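Local coordinates for putative histidinol-phosphate aminotransferase (Burkholderia pseudomallei, PDB 3P1T), which probably transfers the amino group between L-histidinol phosphate and 2-oxoglutarate with pyridoxal 5'-phosphate as cofactor, a step of histidine biosynthesis, at residues A96-D101 and F307-H312; R92-W97 and F115-T120; V280-A285 and I313-G318; T148-S153 and V272-A277; A142-P147 and S177-R182. All blocks are in the same frame, centred on the assembly; numbering follows the deposited sequence.

Contact 1. Residues A96-D101 and F307-H312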
# COMPACT_ATOMS: atom_id res chain seq x y z
N ALA A 96 5.91 -24.77 -3.41
CA ALA A 96 5.19 -26.03 -3.21
C ALA A 96 3.86 -26.01 -3.93
O ALA A 96 3.22 -24.97 -4.02
CB ALA A 96 4.96 -26.28 -1.73
N TRP A 97 3.46 -27.14 -4.48
CA TRP A 97 2.15 -27.29 -5.10
C TRP A 97 1.71 -28.75 -4.98
O TRP A 97 2.39 -29.63 -5.54
CB TRP A 97 2.09 -26.80 -6.54
CG TRP A 97 0.68 -26.70 -7.04
CD1 TRP A 97 0.01 -27.62 -7.79
CD2 TRP A 97 -0.27 -25.68 -6.71
NE1 TRP A 97 -1.28 -27.20 -8.01
CE2 TRP A 97 -1.48 -26.01 -7.36
CE3 TRP A 97 -0.22 -24.49 -5.95
CZ2 TRP A 97 -2.62 -25.19 -7.30
CZ3 TRP A 97 -1.36 -23.70 -5.87
CH2 TRP A 97 -2.53 -24.04 -6.55
N PRO A 98 0.63 -29.06 -4.23
CA PRO A 98 -0.29 -28.15 -3.52
C PRO A 98 0.40 -27.32 -2.46
O PRO A 98 1.36 -27.78 -1.84
CB PRO A 98 -1.30 -29.11 -2.87
CG PRO A 98 -1.29 -30.30 -3.75
CD PRO A 98 0.16 -30.45 -4.13
N GLY A 99 -0.10 -26.10 -2.27
CA GLY A 99 0.40 -25.13 -1.31
C GLY A 99 -0.27 -23.79 -1.55
O GLY A 99 -1.17 -23.71 -2.38
N PHE A 100 0.16 -22.74 -0.83
CA PHE A 100 -0.39 -21.40 -0.95
C PHE A 100 -0.32 -20.91 -2.40
O PHE A 100 0.71 -21.04 -3.05
CB PHE A 100 0.35 -20.45 0.00
CG PHE A 100 -0.11 -19.02 -0.08
CD1 PHE A 100 -1.41 -18.66 0.24
CD2 PHE A 100 0.78 -18.01 -0.47
CE1 PHE A 100 -1.83 -17.34 0.15
CE2 PHE A 100 0.36 -16.68 -0.54
CZ PHE A 100 -0.94 -16.35 -0.24
N ASP A 101 -1.43 -20.40 -2.91
CA ASP A 101 -1.60 -20.04 -4.32
C ASP A 101 -1.15 -18.61 -4.66
O ASP A 101 -1.09 -18.26 -5.85
CB ASP A 101 -3.10 -20.18 -4.71
CG ASP A 101 -4.12 -19.33 -3.94
OD1 ASP A 101 -3.85 -18.99 -2.75
OD2 ASP A 101 -5.21 -19.04 -4.50
N PHE A 307 -5.89 -24.54 -3.80
CA PHE A 307 -4.48 -24.77 -3.54
C PHE A 307 -3.97 -26.08 -4.18
O PHE A 307 -2.82 -26.44 -3.96
CB PHE A 307 -4.24 -24.80 -2.02
CG PHE A 307 -4.88 -23.64 -1.31
CD1 PHE A 307 -4.30 -22.38 -1.32
CD2 PHE A 307 -6.09 -23.80 -0.63
CE1 PHE A 307 -4.91 -21.30 -0.68
CE2 PHE A 307 -6.70 -22.73 0.01
CZ PHE A 307 -6.11 -21.48 -0.01
N GLY A 308 -4.79 -26.72 -5.00
CA GLY A 308 -4.43 -27.95 -5.71
C GLY A 308 -4.81 -29.22 -4.98
O GLY A 308 -4.52 -30.33 -5.45
N LEU A 309 -5.46 -29.06 -3.81
CA LEU A 309 -5.92 -30.17 -2.99
C LEU A 309 -7.43 -30.32 -3.12
O LEU A 309 -8.17 -30.07 -2.17
CB LEU A 309 -5.51 -30.01 -1.53
CG LEU A 309 -4.17 -30.55 -1.17
CD1 LEU A 309 -3.72 -29.97 0.15
CD2 LEU A 309 -4.17 -32.06 -1.12
N HIS A 310 -7.88 -30.75 -4.31
CA HIS A 310 -9.29 -30.99 -4.59
C HIS A 310 -9.81 -32.08 -3.70
O HIS A 310 -9.03 -32.95 -3.27
CB HIS A 310 -9.50 -31.35 -6.06
CG HIS A 310 -8.97 -30.31 -6.97
ND1 HIS A 310 -7.65 -30.33 -7.41
CD2 HIS A 310 -9.57 -29.19 -7.44
CE1 HIS A 310 -7.49 -29.23 -8.13
NE2 HIS A 310 -8.62 -28.52 -8.19
N HIS A 311 -11.11 -32.03 -3.39
CA HIS A 311 -11.79 -33.02 -2.56
C HIS A 311 -11.16 -33.03 -1.14
O HIS A 311 -10.97 -34.08 -0.51
CB HIS A 311 -11.80 -34.41 -3.21
CG HIS A 311 -12.58 -34.42 -4.48
ND1 HIS A 311 -13.97 -34.56 -4.50
CD2 HIS A 311 -12.15 -34.18 -5.74
CE1 HIS A 311 -14.32 -34.43 -5.78
NE2 HIS A 311 -13.26 -34.22 -6.56
N HIS A 312 -10.91 -31.81 -0.64
CA HIS A 312 -10.43 -31.44 0.68
C HIS A 312 -11.06 -30.12 1.07
O HIS A 312 -11.35 -29.31 0.19
CB HIS A 312 -8.89 -31.34 0.74
CG HIS A 312 -8.15 -32.63 0.79
ND1 HIS A 312 -7.80 -33.30 -0.36
CD2 HIS A 312 -7.64 -33.29 1.86
CE1 HIS A 312 -7.13 -34.37 0.04
NE2 HIS A 312 -7.00 -34.40 1.37
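Phe307 meets residues 97-101 where two loops of the fold type I aminotransferase come together, one following strand 92-96 of the seven-stranded sheet and the other leading into strand 312-316 of the C-terminal sheet. Its carbonyl oxygen carries much of the contact. Gly99 N donates to Phe307 O at 3.2 Å, within the carbonyl plane, and Pro98 CA adds a CA-H...O approach to Phe307 O at 3.1 Å. The same oxygen lies over one face of the Trp97 indole, displaced toward the rim. The Phe307 ring presents its edge to Gly99 O, while Asp101 OD1 reaches its CE1 at 3.3 Å. The carboxylate plane is turned 74° from the ring, and OD2 is hydrogen-bonded to Gln306 NE2. Tartaric acid, probably from the crystallisation liquor, lies about 3 Å from the Phe307 side chain, consistent with a substrate pocket beside this loop.

Gly308 follows with phi of 94°, a conformation that glycine adopts readily, and its N sits 3.5 Å from Trp97 CZ2. Leu309 closes the contact over the proline that follows the cis peptide bond after Trp97. The two side chains cross at about a right angle, with Leu309 CG 3.6 Å from Pro98 CB.

Contact 2. Residues R92-W97 and F115-T120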
# COMPACT_ATOMS: atom_id res chain seq x y z
N ARG A 92 15.37 -19.22 -10.87
CA ARG A 92 14.20 -20.06 -10.98
C ARG A 92 13.53 -20.04 -9.64
O ARG A 92 14.16 -20.29 -8.61
CB ARG A 92 14.57 -21.48 -11.44
CG ARG A 92 13.36 -22.38 -11.64
CD ARG A 92 13.75 -23.77 -12.08
NE ARG A 92 14.37 -24.57 -11.03
CZ ARG A 92 14.48 -25.90 -11.06
NH1 ARG A 92 13.96 -26.59 -12.06
NH2 ARG A 92 15.07 -26.55 -10.06
N PHE A 93 12.26 -19.66 -9.62
CA PHE A 93 11.51 -19.61 -8.37
C PHE A 93 10.87 -20.98 -8.14
O PHE A 93 10.32 -21.60 -9.06
CB PHE A 93 10.49 -18.46 -8.41
CG PHE A 93 11.21 -17.15 -8.18
CD1 PHE A 93 11.92 -16.54 -9.21
CD2 PHE A 93 11.24 -16.57 -6.92
CE1 PHE A 93 12.65 -15.38 -8.99
CE2 PHE A 93 11.95 -15.38 -6.71
CZ PHE A 93 12.67 -14.81 -7.74
N VAL A 94 11.07 -21.49 -6.92
CA VAL A 94 10.62 -22.82 -6.52
C VAL A 94 9.62 -22.69 -5.36
O VAL A 94 9.95 -22.15 -4.30
CB VAL A 94 11.82 -23.72 -6.16
CG1 VAL A 94 11.37 -25.04 -5.57
CG2 VAL A 94 12.72 -23.95 -7.36
N THR A 95 8.41 -23.19 -5.57
CA THR A 95 7.34 -23.16 -4.58
C THR A 95 6.72 -24.55 -4.46
O THR A 95 6.95 -25.41 -5.32
CB THR A 95 6.28 -22.09 -4.96
OG1 THR A 95 5.63 -22.47 -6.18
CG2 THR A 95 6.86 -20.68 -5.06
N ALA A 96 5.91 -24.77 -3.41
CA ALA A 96 5.19 -26.03 -3.21
C ALA A 96 3.86 -26.01 -3.93
O ALA A 96 3.22 -24.97 -4.02
CB ALA A 96 4.96 -26.28 -1.73
N TRP A 97 3.46 -27.14 -4.48
CA TRP A 97 2.15 -27.29 -5.10
C TRP A 97 1.71 -28.75 -4.98
O TRP A 97 2.39 -29.63 -5.54
CB TRP A 97 2.09 -26.80 -6.54
CG TRP A 97 0.68 -26.70 -7.04
CD1 TRP A 97 0.01 -27.62 -7.79
CD2 TRP A 97 -0.27 -25.68 -6.71
NE1 TRP A 97 -1.28 -27.20 -8.01
CE2 TRP A 97 -1.48 -26.01 -7.36
CE3 TRP A 97 -0.22 -24.49 -5.95
CZ2 TRP A 97 -2.62 -25.19 -7.30
CZ3 TRP A 97 -1.36 -23.70 -5.87
CH2 TRP A 97 -2.53 -24.04 -6.55
N PHE A 115 9.42 -23.63 -11.04
CA PHE A 115 9.45 -25.08 -10.80
C PHE A 115 8.71 -25.34 -9.51
O PHE A 115 8.88 -24.58 -8.56
CB PHE A 115 10.87 -25.65 -10.77
CG PHE A 115 10.92 -27.12 -10.37
CD1 PHE A 115 10.57 -28.12 -11.28
CD2 PHE A 115 11.30 -27.50 -9.08
CE1 PHE A 115 10.59 -29.48 -10.89
CE2 PHE A 115 11.32 -28.86 -8.70
CZ PHE A 115 10.97 -29.84 -9.61
N GLU A 116 7.89 -26.39 -9.46
CA GLU A 116 7.12 -26.67 -8.25
C GLU A 116 7.43 -28.03 -7.63
O GLU A 116 7.60 -29.02 -8.35
CB GLU A 116 5.62 -26.61 -8.53
CG GLU A 116 5.10 -25.21 -8.78
CD GLU A 116 3.65 -25.17 -9.16
OE1 GLU A 116 3.21 -26.01 -9.98
OE2 GLU A 116 2.93 -24.28 -8.64
N ILE A 117 7.50 -28.05 -6.29
CA ILE A 117 7.72 -29.23 -5.45
C ILE A 117 6.36 -29.80 -5.09
O ILE A 117 5.55 -29.13 -4.45
CB ILE A 117 8.57 -28.92 -4.19
CG1 ILE A 117 9.94 -28.35 -4.56
CG2 ILE A 117 8.71 -30.17 -3.30
CD1 ILE A 117 10.70 -27.78 -3.41
N GLY A 118 6.13 -31.05 -5.47
CA GLY A 118 4.90 -31.75 -5.15
C GLY A 118 4.85 -32.25 -3.73
O GLY A 118 5.79 -32.06 -2.95
N LEU A 119 3.72 -32.90 -3.38
CA LEU A 119 3.55 -33.44 -2.03
C LEU A 119 3.37 -34.95 -2.07
O LEU A 119 2.85 -35.50 -3.05
CB LEU A 119 2.37 -32.79 -1.29
CG LEU A 119 2.33 -31.26 -1.13
CD1 LEU A 119 1.12 -30.84 -0.35
CD2 LEU A 119 3.59 -30.72 -0.45
N THR A 120 3.77 -35.61 -0.97
CA THR A 120 3.56 -37.04 -0.77
C THR A 120 2.09 -37.22 -0.38
O THR A 120 1.37 -36.24 -0.24
CB THR A 120 4.55 -37.60 0.30
OG1 THR A 120 4.20 -37.13 1.60
CG2 THR A 120 6.02 -37.32 -0.02
O HOH W 1 3.13 -23.05 -6.19
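Val94, Thr95 and Ala96 pair in parallel with Phe115, Glu116 and Ile117, the strand axes coming within 4.6 Å and crossing at -30°. These are the two strands of a beta-alpha-beta crossover, with helix 102-107 between them in sequence and strand 113-117 at the margin of the seven-stranded sheet within this chain. Phe115 N donates to Phe93 O, Ile117 N to Thr95 O and Trp97 N to Ile117 O; the bond from Thr95 N to Phe115 O is weak.

On the face carrying Val94, Ala96, Phe115 and Ile117, the packing is mostly apolar. Val94 CG1 touches Ile117 CD1 at 3.6 Å, and Val94 CG2 comes to the edge of the Phe115 ring. Arg92 runs alongside this phenylalanine, pointing the same way. A bend at chi3 (72°) turns NE in beside Phe115 CB, and the guanidinium beyond it lies flat on the ring, planes 14° apart and centres 4.5 Å apart. Asp137 takes a salt bridge from Arg92 NH2 and so helps to fix the stacked group.

Thr95 and Glu116 occupy the opposite face, where polar groups converge. Glu116 extends alongside Trp97, its carboxylate nearly parallel to the indole, with OE2 3.4 Å from Trp97 CB. Arg104, from the crossover helix, forms a salt bridge to OE2 and a cation-pi contact with Trp97. Thr95 OG1 is hydrogen-bonded to His114 NE2. A water molecule ties this group together: it accepts from Thr95 OG1 at 2.6 Å, donates to Ala96 O, and donates to Glu116 OE2 at 2.7 Å.

Contact 3. Residues V280-A285 and I313-G318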
# COMPACT_ATOMS: atom_id res chain seq x y z
N VAL A 280 -7.72 -26.62 10.11
CA VAL A 280 -7.49 -28.06 9.92
C VAL A 280 -7.90 -28.46 8.49
O VAL A 280 -8.92 -27.97 7.99
CB VAL A 280 -8.17 -28.98 10.97
CG1 VAL A 280 -7.50 -28.88 12.34
CG2 VAL A 280 -9.68 -28.75 11.05
N LEU A 281 -7.07 -29.31 7.83
CA LEU A 281 -7.40 -29.83 6.50
C LEU A 281 -8.16 -31.14 6.69
O LEU A 281 -7.68 -32.02 7.40
CB LEU A 281 -6.16 -30.01 5.63
CG LEU A 281 -6.43 -30.32 4.15
CD1 LEU A 281 -6.90 -29.08 3.39
CD2 LEU A 281 -5.19 -30.85 3.50
N VAL A 282 -9.37 -31.24 6.10
CA VAL A 282 -10.25 -32.41 6.22
C VAL A 282 -10.51 -33.00 4.82
O VAL A 282 -10.73 -32.25 3.87
CB VAL A 282 -11.58 -32.03 6.93
CG1 VAL A 282 -12.47 -33.25 7.14
CG2 VAL A 282 -11.30 -31.36 8.27
N GLU A 283 -10.48 -34.36 4.71
CA GLU A 283 -10.79 -35.08 3.48
C GLU A 283 -12.25 -34.89 3.11
O GLU A 283 -13.13 -35.00 3.99
CB GLU A 283 -10.48 -36.58 3.58
CG GLU A 283 -9.01 -36.94 3.53
CD GLU A 283 -8.68 -38.42 3.43
OE1 GLU A 283 -9.58 -39.23 3.10
OE2 GLU A 283 -7.50 -38.77 3.66
N ASN A 284 -12.52 -34.58 1.83
CA ASN A 284 -13.88 -34.35 1.37
C ASN A 284 -14.12 -35.02 -0.01
O ASN A 284 -14.25 -34.34 -1.02
CB ASN A 284 -14.17 -32.84 1.30
CG ASN A 284 -15.59 -32.53 0.90
OD1 ASN A 284 -16.55 -33.24 1.26
ND2 ASN A 284 -15.74 -31.48 0.10
N ALA A 285 -14.26 -36.34 -0.02
CA ALA A 285 -14.54 -37.09 -1.25
C ALA A 285 -15.89 -36.68 -1.88
O ALA A 285 -16.02 -36.71 -3.11
CB ALA A 285 -14.54 -38.58 -0.96
N ILE A 313 -11.26 -29.89 2.37
CA ILE A 313 -11.77 -28.61 2.84
C ILE A 313 -10.84 -28.12 3.96
O ILE A 313 -10.32 -28.92 4.72
CB ILE A 313 -13.27 -28.59 3.28
CG1 ILE A 313 -13.59 -29.70 4.32
CG2 ILE A 313 -14.20 -28.66 2.05
CD1 ILE A 313 -14.92 -29.60 5.00
N ARG A 314 -10.61 -26.81 4.00
CA ARG A 314 -9.81 -26.18 5.03
C ARG A 314 -10.76 -25.45 5.94
O ARG A 314 -11.42 -24.49 5.52
CB ARG A 314 -8.73 -25.25 4.43
CG ARG A 314 -7.69 -24.78 5.45
CD ARG A 314 -6.92 -23.56 4.98
NE ARG A 314 -7.81 -22.40 4.92
CZ ARG A 314 -7.60 -21.34 4.15
NH1 ARG A 314 -6.54 -21.28 3.37
NH2 ARG A 314 -8.48 -20.34 4.15
N ILE A 315 -10.91 -25.95 7.17
CA ILE A 315 -11.82 -25.38 8.17
C ILE A 315 -11.01 -24.52 9.14
O ILE A 315 -10.12 -25.03 9.81
CB ILE A 315 -12.58 -26.52 8.92
CG1 ILE A 315 -13.31 -27.47 7.95
CG2 ILE A 315 -13.52 -25.90 9.97
CD1 ILE A 315 -13.93 -28.70 8.59
N SER A 316 -11.33 -23.22 9.23
CA SER A 316 -10.64 -22.35 10.19
C SER A 316 -11.17 -22.62 11.62
O SER A 316 -12.26 -23.19 11.79
CB SER A 316 -10.81 -20.88 9.82
OG SER A 316 -10.26 -20.64 8.54
N ILE A 317 -10.36 -22.27 12.63
CA ILE A 317 -10.75 -22.42 14.03
C ILE A 317 -11.16 -21.03 14.53
O ILE A 317 -10.31 -20.12 14.60
CB ILE A 317 -9.61 -23.07 14.87
CG1 ILE A 317 -9.13 -24.43 14.29
CG2 ILE A 317 -9.96 -23.16 16.34
CD1 ILE A 317 -10.19 -25.52 14.09
N GLY A 318 -12.46 -20.87 14.79
CA GLY A 318 -13.02 -19.60 15.26
C GLY A 318 -13.25 -19.59 16.76
O GLY A 318 -12.56 -20.30 17.49
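Val282 and Ile315 form the apolar centre, their side chains crossing obliquely with Val282 CG2 3.8 Å from Ile315 CD1. Ile313 lies beside them on the same face. Its CG1 stands between the backbone N and the carbonyl carbon (chi1 53°), putting it 4.0 Å from Val282 CB. Val280 extends the row through CG2, which approaches Ile315 CB at 4.2 Å.

Beneath these side chains runs a regular antiparallel ladder. Val280 and Ile315, and likewise Val282 and Ile313, are hydrogen-bonded pairs with two bonds each; the intervening Leu281 and Arg314 form a non-hydrogen-bonded pair on the other face. There Leu281 bends back, its CD1 reaching Ile313 O at 3.7 Å.

At the polar edge, Asn284 ND2 touches Ile313 CG2 at 3.8 Å and bonds to Gly287 O, and OD1 bonds to Thr290 OG1. Arg314 leads away from residues 280-285, its guanidinium in cation-pi contact with Phe279; NH1 bonds to Asn146 OD1 and tartaric acid, consistent with the substrate-binding arginine of related aminotransferases.

The pair belongs to the small C-terminal sheet. Strand 279-283 is outermost within this chain, strand 299-303 flanks the other side of 312-316, and helices 244-267 and 320-333 pack on the valine and isoleucine face.

Contact 4. Residues T148-S153 and V272-A277. With EDO (1,2-ethanediol), chain G.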
# COMPACT_ATOMS: atom_id res chain seq x y z
N THR A 148 -2.13 -27.31 4.25
CA THR A 148 -1.86 -28.62 4.86
C THR A 148 -1.67 -28.53 6.37
O THR A 148 -1.96 -29.49 7.09
CB THR A 148 -0.64 -29.29 4.21
OG1 THR A 148 0.53 -28.53 4.49
CG2 THR A 148 -0.81 -29.47 2.69
N GLY A 149 -1.18 -27.39 6.83
CA GLY A 149 -0.91 -27.15 8.24
C GLY A 149 0.35 -27.86 8.71
O GLY A 149 0.60 -27.93 9.90
N GLN A 150 1.13 -28.39 7.77
CA GLN A 150 2.36 -29.11 8.04
C GLN A 150 3.51 -28.15 8.20
O GLN A 150 3.58 -27.12 7.52
CB GLN A 150 2.68 -30.12 6.93
CG GLN A 150 1.63 -31.21 6.70
CD GLN A 150 1.35 -32.02 7.92
OE1 GLN A 150 2.22 -32.71 8.48
NE2 GLN A 150 0.10 -31.94 8.36
N ALA A 151 4.45 -28.54 9.09
CA ALA A 151 5.68 -27.82 9.37
C ALA A 151 6.88 -28.51 8.70
O ALA A 151 6.92 -29.74 8.61
CB ALA A 151 5.91 -27.73 10.86
N LEU A 152 7.85 -27.70 8.22
CA LEU A 152 9.08 -28.20 7.59
C LEU A 152 9.92 -28.92 8.61
O LEU A 152 10.12 -28.40 9.71
CB LEU A 152 9.89 -27.06 6.95
CG LEU A 152 9.21 -26.33 5.81
CD1 LEU A 152 10.00 -25.10 5.42
CD2 LEU A 152 8.96 -27.25 4.63
N SER A 153 10.41 -30.12 8.26
CA SER A 153 11.26 -30.89 9.19
C SER A 153 12.68 -30.31 9.24
O SER A 153 13.07 -29.56 8.35
CB SER A 153 11.31 -32.37 8.80
OG SER A 153 12.18 -32.60 7.70
N VAL A 272 -8.88 -36.07 9.27
CA VAL A 272 -8.32 -34.75 9.56
C VAL A 272 -6.81 -34.86 9.59
O VAL A 272 -6.28 -35.82 10.15
CB VAL A 272 -8.89 -34.20 10.90
CG1 VAL A 272 -8.44 -32.76 11.16
CG2 VAL A 272 -10.41 -34.31 10.95
N ALA A 273 -6.13 -33.90 8.99
CA ALA A 273 -4.67 -33.82 8.99
C ALA A 273 -4.17 -33.04 10.21
O ALA A 273 -4.84 -32.11 10.66
CB ALA A 273 -4.19 -33.13 7.71
N SER A 274 -2.96 -33.39 10.71
CA SER A 274 -2.31 -32.64 11.78
C SER A 274 -2.10 -31.19 11.31
O SER A 274 -2.02 -30.96 10.10
CB SER A 274 -0.98 -33.29 12.17
OG SER A 274 -0.03 -33.24 11.13
N SER A 275 -2.13 -30.22 12.24
CA SER A 275 -1.96 -28.82 11.88
C SER A 275 -1.16 -28.09 12.89
O SER A 275 -1.31 -28.32 14.09
CB SER A 275 -3.31 -28.12 11.73
OG SER A 275 -3.13 -26.76 11.34
N GLU A 276 -0.34 -27.13 12.39
CA GLU A 276 0.48 -26.22 13.18
C GLU A 276 -0.02 -24.79 13.00
O GLU A 276 0.59 -23.86 13.50
CB GLU A 276 1.94 -26.37 12.78
CG GLU A 276 2.61 -27.61 13.31
CD GLU A 276 3.04 -27.45 14.75
OE1 GLU A 276 4.16 -26.93 14.97
OE2 GLU A 276 2.25 -27.80 15.66
N ALA A 277 -1.14 -24.61 12.29
CA ALA A 277 -1.73 -23.29 12.01
C ALA A 277 -3.11 -23.18 12.69
O ALA A 277 -3.44 -24.05 13.48
CB ALA A 277 -1.83 -23.09 10.52
C1 EDO G . -3.43 -30.08 16.79
O1 EDO G . -4.62 -30.52 16.10
C2 EDO G . -2.18 -30.47 15.98
O2 EDO G . -0.95 -29.89 16.46
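Gln150 reaches Ser274 with CG anti to the carbonyl carbon (chi1 -60°) and a bend at chi2 (-57°) that folds CD back. NE2 donates to Ser274 OG at 3.1 Å, the acceptor lying in the amide plane, and holds a weak bond of 3.4 Å to Thr148 O in its own loop. Ser274 is also close to a bound sulfate ion, about 3 Å from its side chain.

Gly149 supplies the backbone link. Its carbonyl O accepts from Glu276 N at 2.8 Å, with the donor on a lone pair, and takes a CA-H...O contact from Ser275 CA at 3.4 Å. Ser275 shapes the partner loop as an ST turn, its OG accepting from Ala277 N at 3.1 Å, and OG is also hydrogen-bonded to Phe279 O. Ala151 CB rests 4.1 Å from Glu276 CG, while the carboxylate of Glu276 is held through OE2 by Ser178 OG. A molecule of 1,2-ethanediol makes a weak bond to Ser275 O.

The contact therefore joins two connecting loops of the fold. Residues 148-153 lead from strand 137-142 of the large sheet to helix 154-163; residues 272-277 link helix 244-267 to strand 279-283, with Ala273 bonded through its backbone to Leu281.

Contact 5. Residues A142-P147 and S177-R182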
# COMPACT_ATOMS: atom_id res chain seq x y z
N ALA A 142 5.97 -21.74 2.67
CA ALA A 142 5.23 -21.33 3.86
C ALA A 142 5.46 -22.35 4.96
O ALA A 142 5.33 -23.56 4.71
CB ALA A 142 3.74 -21.18 3.54
N ASN A 143 5.87 -21.89 6.17
CA ASN A 143 6.11 -22.77 7.33
C ASN A 143 5.45 -22.16 8.59
O ASN A 143 5.93 -21.14 9.09
CB ASN A 143 7.60 -23.02 7.55
CG ASN A 143 7.91 -24.05 8.60
OD1 ASN A 143 7.20 -25.03 8.77
ND2 ASN A 143 9.03 -23.90 9.29
N PRO A 144 4.34 -22.73 9.12
CA PRO A 144 3.59 -23.93 8.65
C PRO A 144 2.96 -23.67 7.29
O PRO A 144 2.75 -22.50 6.93
CB PRO A 144 2.53 -24.14 9.74
CG PRO A 144 3.02 -23.36 10.93
CD PRO A 144 3.72 -22.18 10.34
N SER A 145 2.68 -24.74 6.52
CA SER A 145 2.09 -24.60 5.18
C SER A 145 0.57 -24.36 5.18
O SER A 145 -0.16 -24.89 6.02
CB SER A 145 2.37 -25.85 4.36
OG SER A 145 1.74 -25.77 3.09
N ASN A 146 0.12 -23.59 4.21
CA ASN A 146 -1.29 -23.32 3.93
C ASN A 146 -1.61 -24.04 2.62
O ASN A 146 -0.88 -23.81 1.65
CB ASN A 146 -1.57 -21.80 3.87
CG ASN A 146 -2.99 -21.40 3.52
OD1 ASN A 146 -3.92 -22.20 3.52
ND2 ASN A 146 -3.19 -20.13 3.24
N PRO A 147 -2.55 -25.03 2.56
CA PRO A 147 -3.57 -25.40 3.56
C PRO A 147 -3.34 -26.71 4.33
O PRO A 147 -4.27 -27.17 5.00
CB PRO A 147 -4.79 -25.58 2.66
CG PRO A 147 -4.23 -26.24 1.42
CD PRO A 147 -2.81 -25.72 1.28
N SER A 177 2.10 -22.41 16.00
CA SER A 177 2.99 -23.56 15.89
C SER A 177 3.63 -23.96 17.24
O SER A 177 3.33 -23.40 18.32
CB SER A 177 4.09 -23.30 14.87
OG SER A 177 5.06 -22.41 15.39
N SER A 178 4.49 -25.00 17.16
CA SER A 178 5.24 -25.60 18.26
C SER A 178 6.68 -25.08 18.28
O SER A 178 7.45 -25.46 19.16
CB SER A 178 5.24 -27.12 18.11
OG SER A 178 3.94 -27.63 17.85
N PHE A 179 7.04 -24.21 17.32
CA PHE A 179 8.40 -23.70 17.19
C PHE A 179 8.44 -22.15 17.30
O PHE A 179 9.28 -21.51 16.68
CB PHE A 179 9.03 -24.18 15.87
CG PHE A 179 8.29 -23.93 14.57
CD1 PHE A 179 8.53 -22.78 13.82
CD2 PHE A 179 7.42 -24.88 14.04
CE1 PHE A 179 7.88 -22.56 12.60
CE2 PHE A 179 6.77 -24.66 12.83
CZ PHE A 179 7.01 -23.50 12.12
N ARG A 180 7.59 -21.57 18.17
CA ARG A 180 7.57 -20.13 18.41
C ARG A 180 8.86 -19.65 19.10
O ARG A 180 9.29 -18.52 18.85
CB ARG A 180 6.37 -19.72 19.26
CG ARG A 180 5.03 -19.85 18.56
CD ARG A 180 3.91 -19.36 19.46
NE ARG A 180 3.98 -17.92 19.69
CZ ARG A 180 3.36 -17.28 20.67
NH1 ARG A 180 2.65 -17.95 21.57
NH2 ARG A 180 3.48 -15.97 20.79
N ALA A 181 9.46 -20.51 19.95
CA ALA A 181 10.70 -20.20 20.70
C ALA A 181 11.90 -19.95 19.75
O ALA A 181 12.74 -19.10 20.03
CB ALA A 181 11.03 -21.34 21.65
N ARG A 182 11.95 -20.70 18.64
CA ARG A 182 12.96 -20.62 17.58
C ARG A 182 13.00 -19.19 17.01
O ARG A 182 11.94 -18.64 16.67
CB ARG A 182 12.55 -21.65 16.50
CG ARG A 182 13.52 -21.77 15.36
CD ARG A 182 12.86 -22.32 14.13
NE ARG A 182 12.55 -23.74 14.23
CZ ARG A 182 11.96 -24.44 13.27
NH1 ARG A 182 11.61 -23.84 12.14
NH2 ARG A 182 11.73 -25.73 13.42
O HOH W 2 9.45 -26.19 11.17
O HOH W 3 10.99 -21.69 9.94
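Phe179 and Asn143 bring a ring and an amide together with their planes only 19° apart, and both faces of the ring have polar neighbours. Ser177 OG sits over the centre of one face, 3.5 Å above the plane. The opposite face has a water molecule above it, displaced toward the rim, and Asn143 O lies in plane at the edge. The guanidinium of Arg182 has Phe179 CD1 over one face, with Asn143 ND2 at its edge.

Phe179 CZ makes the nearest approach of the ring, 3.5 Å from Asn143 ND2. With CG between the backbone N and the carbonyl carbon (chi1 54°), the side chain extends toward Asn143 and Pro144. The ring also slides past Pro144 in the opposite direction, CZ lying 4.0 Å from Pro144 CD. Pro144, which follows a cis peptide bond, also touches Ser177, CG to CB at 4.1 Å. Ser177 in turn forms an ST turn, its OG accepting from Phe179 N at 3.3 Å, and OG is also hydrogen-bonded to Val174 O.

Water joins the polar ends. Asn143 ND2 donates to two waters: one also accepts from Arg182 NH2 at 3.2 Å, the other weakly from Arg182 NH1. Asn143 OD1 accepts from Leu152 N, so both ends of the amide are engaged and its rotation is defined.

Residues 143-147 carry the Asn-Pro-Ser-Asn-Pro sequence familiar in class I aminotransferases, and Asn146 ND2 bonds to bound tartaric acid. This loop leaves strand 137-142 for helix 154-163, while residues 177-182 lie in the loop that follows strand 166-170 and precedes strand 190-195 of the same sheet.

Overall arrangement
The five contacts illustrate how loops at the end of one sheet can meet a second sheet. Contact 2 builds the margin of the seven-stranded sheet and shares Ala96 and Trp97 with contact 1, about 11 Å away between centres. Contact 3 lies in the C-terminal sheet, about 22 Å from contact 2 between centres, and contacts 1 and 4 connect the two regions through loops. Contacts 4 and 5, centres about 8 Å apart, alternate along the chain, and both are nested within the long loop that contact 1 closes. Contacts 3 and 5 join where Arg314 meets Asn146; tartaric acid, probably from the crystallisation liquor, is bound by both, consistent with a substrate pocket between the sheets.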